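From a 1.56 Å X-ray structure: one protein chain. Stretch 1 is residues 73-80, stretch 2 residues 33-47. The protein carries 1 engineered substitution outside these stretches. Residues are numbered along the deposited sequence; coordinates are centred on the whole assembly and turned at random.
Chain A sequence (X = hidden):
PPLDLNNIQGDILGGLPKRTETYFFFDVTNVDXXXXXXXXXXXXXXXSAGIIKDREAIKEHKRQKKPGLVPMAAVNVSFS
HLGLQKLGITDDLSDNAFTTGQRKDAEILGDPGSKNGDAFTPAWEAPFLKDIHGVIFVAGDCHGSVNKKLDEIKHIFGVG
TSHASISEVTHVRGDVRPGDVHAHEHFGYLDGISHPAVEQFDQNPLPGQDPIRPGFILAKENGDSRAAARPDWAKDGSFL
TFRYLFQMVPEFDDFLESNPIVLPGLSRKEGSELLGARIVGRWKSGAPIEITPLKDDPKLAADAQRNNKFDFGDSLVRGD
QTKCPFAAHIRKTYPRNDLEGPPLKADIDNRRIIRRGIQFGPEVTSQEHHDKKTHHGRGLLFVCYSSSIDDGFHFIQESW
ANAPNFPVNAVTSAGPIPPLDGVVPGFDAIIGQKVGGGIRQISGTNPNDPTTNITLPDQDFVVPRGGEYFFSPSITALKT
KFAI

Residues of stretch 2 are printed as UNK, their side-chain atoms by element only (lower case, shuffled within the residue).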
# COMPACT_ATOMS: atom_id res chain seq x y z
N ALA A 73 9.58 -13.37 16.22
CA ALA A 73 8.76 -12.49 15.40
C ALA A 73 9.02 -11.06 15.86
O ALA A 73 9.36 -10.79 17.03
CB ALA A 73 7.31 -12.84 15.59
N ALA A 74 8.78 -10.12 14.95
CA ALA A 74 9.05 -8.72 15.17
C ALA A 74 7.77 -7.95 15.33
O ALA A 74 6.75 -8.30 14.71
CB ALA A 74 9.80 -8.15 14.01
N VAL A 75 7.84 -6.87 16.11
CA VAL A 75 6.61 -6.16 16.46
C VAL A 75 6.76 -4.68 16.27
O VAL A 75 7.84 -4.09 16.58
CB VAL A 75 6.20 -6.44 17.93
CG1 VAL A 75 7.24 -5.98 18.88
CG2 VAL A 75 4.89 -5.79 18.31
N ASN A 76 5.72 -4.04 15.78
CA ASN A 76 5.64 -2.57 15.66
C ASN A 76 4.26 -2.15 16.20
O ASN A 76 3.36 -2.98 16.49
CB ASN A 76 5.76 -2.07 14.20
CG ASN A 76 7.20 -1.76 13.74
OD1 ASN A 76 7.35 -1.06 12.74
ND2 ASN A 76 8.23 -2.24 14.46
N VAL A 77 4.06 -0.84 16.38
CA VAL A 77 2.86 -0.29 16.99
C VAL A 77 2.49 1.04 16.34
O VAL A 77 3.41 1.83 15.99
CB VAL A 77 2.96 -0.10 18.54
CG1 VAL A 77 3.98 1.02 18.89
CG2 VAL A 77 1.59 0.23 19.14
N SER A 78 1.20 1.37 16.17
CA SER A 78 0.81 2.58 15.51
C SER A 78 -0.51 3.05 16.10
O SER A 78 -1.28 2.20 16.56
CB SER A 78 0.78 2.33 14.00
OG SER A 78 0.88 3.49 13.20
N PHE A 79 -0.72 4.34 16.14
CA PHE A 79 -1.86 4.91 16.83
C PHE A 79 -2.69 5.78 15.95
O PHE A 79 -2.18 6.64 15.17
CB PHE A 79 -1.38 5.79 18.03
CG PHE A 79 -0.77 5.01 19.11
CD1 PHE A 79 -1.56 4.47 20.12
CD2 PHE A 79 0.57 4.75 19.11
CE1 PHE A 79 -1.00 3.69 21.11
CE2 PHE A 79 1.17 3.98 20.11
CZ PHE A 79 0.35 3.42 21.10
N SER A 80 -4.03 5.65 16.08
CA SER A 80 -4.90 6.51 15.32
C SER A 80 -5.13 7.85 15.98
O SER A 80 -4.77 8.05 17.12
CB SER A 80 -6.28 5.84 15.14
OG SER A 80 -6.95 5.83 16.44
N UNK A 33 -3.01 3.04 33.10
CA UNK A 33 -2.46 1.74 33.16
C UNK A 33 -1.79 1.36 31.80
O UNK A 33 -0.80 0.67 31.77
o UNK A 33 -5.33 -1.34 33.62
c UNK A 33 -3.02 -0.62 33.63
n UNK A 33 -3.81 -2.64 34.67
c UNK A 33 -3.55 0.76 33.38
c UNK A 33 -4.14 -1.58 33.98
N UNK A 34 -2.41 1.84 30.73
CA UNK A 34 -1.85 1.63 29.39
C UNK A 34 -0.46 2.20 29.32
O UNK A 34 0.50 1.54 28.85
c UNK A 34 -1.65 0.79 24.99
c UNK A 34 -2.24 0.94 26.25
c UNK A 34 -2.74 2.25 28.31
c UNK A 34 -1.05 1.86 24.39
c UNK A 34 -1.45 3.18 26.32
c UNK A 34 -2.14 2.13 26.91
c UNK A 34 -0.95 3.07 25.05
N UNK A 35 -0.33 3.44 29.82
CA UNK A 35 1.00 4.08 29.75
C UNK A 35 1.98 3.40 30.62
O UNK A 35 3.10 3.20 30.26
c UNK A 35 0.17 7.83 29.39
c UNK A 35 0.09 6.35 29.05
n UNK A 35 -0.56 10.04 28.50
c UNK A 35 -0.79 8.57 28.53
c UNK A 35 0.90 5.55 30.03
N UNK A 36 1.57 2.88 31.80
CA UNK A 36 2.51 2.12 32.58
C UNK A 36 2.92 0.80 31.85
O UNK A 36 4.07 0.39 31.88
c UNK A 36 1.89 1.81 33.96
N UNK A 37 1.94 0.09 31.21
CA UNK A 37 2.22 -1.12 30.54
C UNK A 37 3.16 -0.90 29.28
O UNK A 37 4.00 -1.71 28.93
n UNK A 37 -1.18 -2.53 30.86
o UNK A 37 0.44 -2.35 32.40
c UNK A 37 0.91 -1.78 30.08
c UNK A 37 0.03 -2.25 31.20
N UNK A 38 2.97 0.25 28.68
CA UNK A 38 3.74 0.65 27.51
C UNK A 38 5.22 0.63 27.84
O UNK A 38 6.06 0.25 27.03
s UNK A 38 2.44 1.18 24.48
c UNK A 38 3.39 2.00 27.01
c UNK A 38 3.65 2.23 23.63
c UNK A 38 2.20 2.01 26.07
N UNK A 39 5.58 0.95 29.06
CA UNK A 39 7.01 0.85 29.39
C UNK A 39 7.66 -0.47 29.25
O UNK A 39 8.84 -0.58 28.91
c UNK A 39 7.22 1.41 30.80
N UNK A 40 6.90 -1.53 29.49
CA UNK A 40 7.33 -2.84 29.32
C UNK A 40 7.27 -3.33 27.90
O UNK A 40 8.00 -4.22 27.53
n UNK A 40 5.97 -2.82 32.46
c UNK A 40 7.89 -3.87 32.36
c UNK A 40 6.78 -3.56 31.64
n UNK A 40 7.69 -3.38 33.62
c UNK A 40 6.50 -3.76 30.20
c UNK A 40 6.52 -2.76 33.66
N UNK A 41 6.36 -2.75 27.11
CA UNK A 41 6.21 -3.10 25.70
C UNK A 41 7.35 -2.52 24.85
O UNK A 41 7.84 -3.20 23.95
c UNK A 41 4.57 -2.81 23.72
c UNK A 41 4.89 -4.00 23.10
c UNK A 41 4.00 -1.82 23.02
c UNK A 41 4.02 -3.19 21.07
c UNK A 41 4.57 -4.20 21.75
c UNK A 41 3.65 -2.02 21.68
c UNK A 41 4.87 -2.57 25.21
N UNK A 42 7.76 -1.29 25.10
CA UNK A 42 8.65 -0.59 24.20
C UNK A 42 9.94 -1.33 23.85
O UNK A 42 10.36 -1.38 22.70
c UNK A 42 7.59 2.97 25.33
c UNK A 42 7.64 1.71 24.48
c UNK A 42 8.87 0.87 24.69
c UNK A 42 10.11 1.52 23.98
N UNK A 43 10.61 -2.01 24.81
CA UNK A 43 11.82 -2.75 24.48
C UNK A 43 11.67 -3.92 23.53
O UNK A 43 12.67 -4.40 23.02
c UNK A 43 11.72 -2.38 26.79
c UNK A 43 12.34 -3.25 25.86
c UNK A 43 10.39 -1.97 26.26
N UNK A 44 10.42 -4.39 23.29
CA UNK A 44 10.12 -5.38 22.28
C UNK A 44 10.01 -4.85 20.83
O UNK A 44 10.04 -5.68 19.90
c UNK A 44 8.76 -5.99 22.58
c UNK A 44 8.67 -7.68 25.79
n UNK A 44 8.57 -6.60 25.02
n UNK A 44 8.88 -8.73 25.01
c UNK A 44 8.77 -6.96 23.71
c UNK A 44 8.97 -8.29 23.70
N UNK A 45 9.94 -3.55 20.65
CA UNK A 45 9.64 -2.98 19.29
C UNK A 45 10.84 -3.08 18.38
O UNK A 45 11.96 -2.76 18.82
c UNK A 45 7.32 -0.20 20.53
c UNK A 45 8.96 -0.86 18.04
c UNK A 45 7.83 -1.55 20.15
c UNK A 45 9.14 -1.55 19.41
N UNK A 46 10.64 -3.60 17.16
CA UNK A 46 11.75 -3.71 16.22
C UNK A 46 12.08 -2.36 15.59
O UNK A 46 11.20 -1.64 15.07
c UNK A 46 12.39 -4.99 14.06
c UNK A 46 11.34 -4.66 15.11
c UNK A 46 13.39 -6.98 15.32
n UNK A 46 14.65 -7.67 15.91
c UNK A 46 13.65 -5.68 14.61
N UNK A 47 13.33 -1.97 15.69
CA UNK A 47 13.81 -0.75 15.01
C UNK A 47 14.42 -1.02 13.64
O UNK A 47 14.75 -2.13 13.27
c UNK A 47 14.32 0.16 17.25
c UNK A 47 14.84 0.01 15.89
o UNK A 47 16.06 -0.72 15.82
O HOH W 1 10.35 -6.83 17.49

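Position 33 has three carbons in a row, the third carrying one oxygen and one nitrogen, and lies out of reach of stretch 1. It is Gln33, whose amide suits a partly exposed helical site.

Position 34 has one carbon and a six-carbon ring. The ring's far carbon lies 3.8 Å from Phe79 CE1, near the plane of the Phe79 ring. This is Phe34, a flat apolar group for a buried site.

At 35, four carbons in a row end in nitrogen: Lys35, its NZ bonded elsewhere in the structure. Position 36 has a single carbon, so Ala36. Position 37 has two carbons, the second bearing oxygen and nitrogen: Asn37. All three are partly exposed and do not touch the strand.

Position 38 is an unbranched chain of two carbons, sulfur and a last carbon, the last 4.3 Å from Phe79 CZ. It is Met38; with all three chi angles in m, the chain folds to bring its methyl to the edge of the Phe79 ring.

Position 39, one carbon, is Ala39. Position 40 carries one carbon and a five-membered ring with two nitrogens; exposed and far from the strand, it is His40.

Position 41 again has one carbon and a six-carbon ring. Its CA-to-CB bond points sideways, yet the ring comes near the strand. This is Phe41, whose edge meets Val75 CG2 (from CE1, 3.8 Å) and Val77 CB (from CE2, 3.7 Å).

Position 42 has four carbons forked at the first, pointing away: Ile42, buried but off this contact. Position 43 closes three carbons onto its backbone nitrogen: Pro43, which needs no amide hydrogen in the 3-10 segment.

Position 44 has a five-membered ring with two nitrogens: His44. Its CB lies 4.0 Å from Val75 CG1, and a water joins its carbonyl to Val75 N.

Position 45 is another four-carbon fork, the longer arm ending 3.9 Å from Val77 CG1. It is Ile45, filling apolar space beside the strand.

Position 46, four carbons ending in nitrogen, is Lys46. Its CB packs 4.0 Å from Ala74 CB, while the end leads away and its NZ bonds elsewhere. Position 47, one carbon bearing oxygen and carbon, is Thr47, whose side chain caps the following helix.

The contact joins apolar packing to polar anchoring. Phe34, Met38, Phe41 and Ile45 pack against Val75, Val77 and Phe79. Beyond the helix, Lys46 N donates to Val75 O (2.9 Å), and Asn76 ND2 donates to Lys46 O (3.1 Å), so the backbone of Lys46 is held through both its amide and its carbonyl.

Stretch 2 (33-47) QFKANMAHFIPHIKT
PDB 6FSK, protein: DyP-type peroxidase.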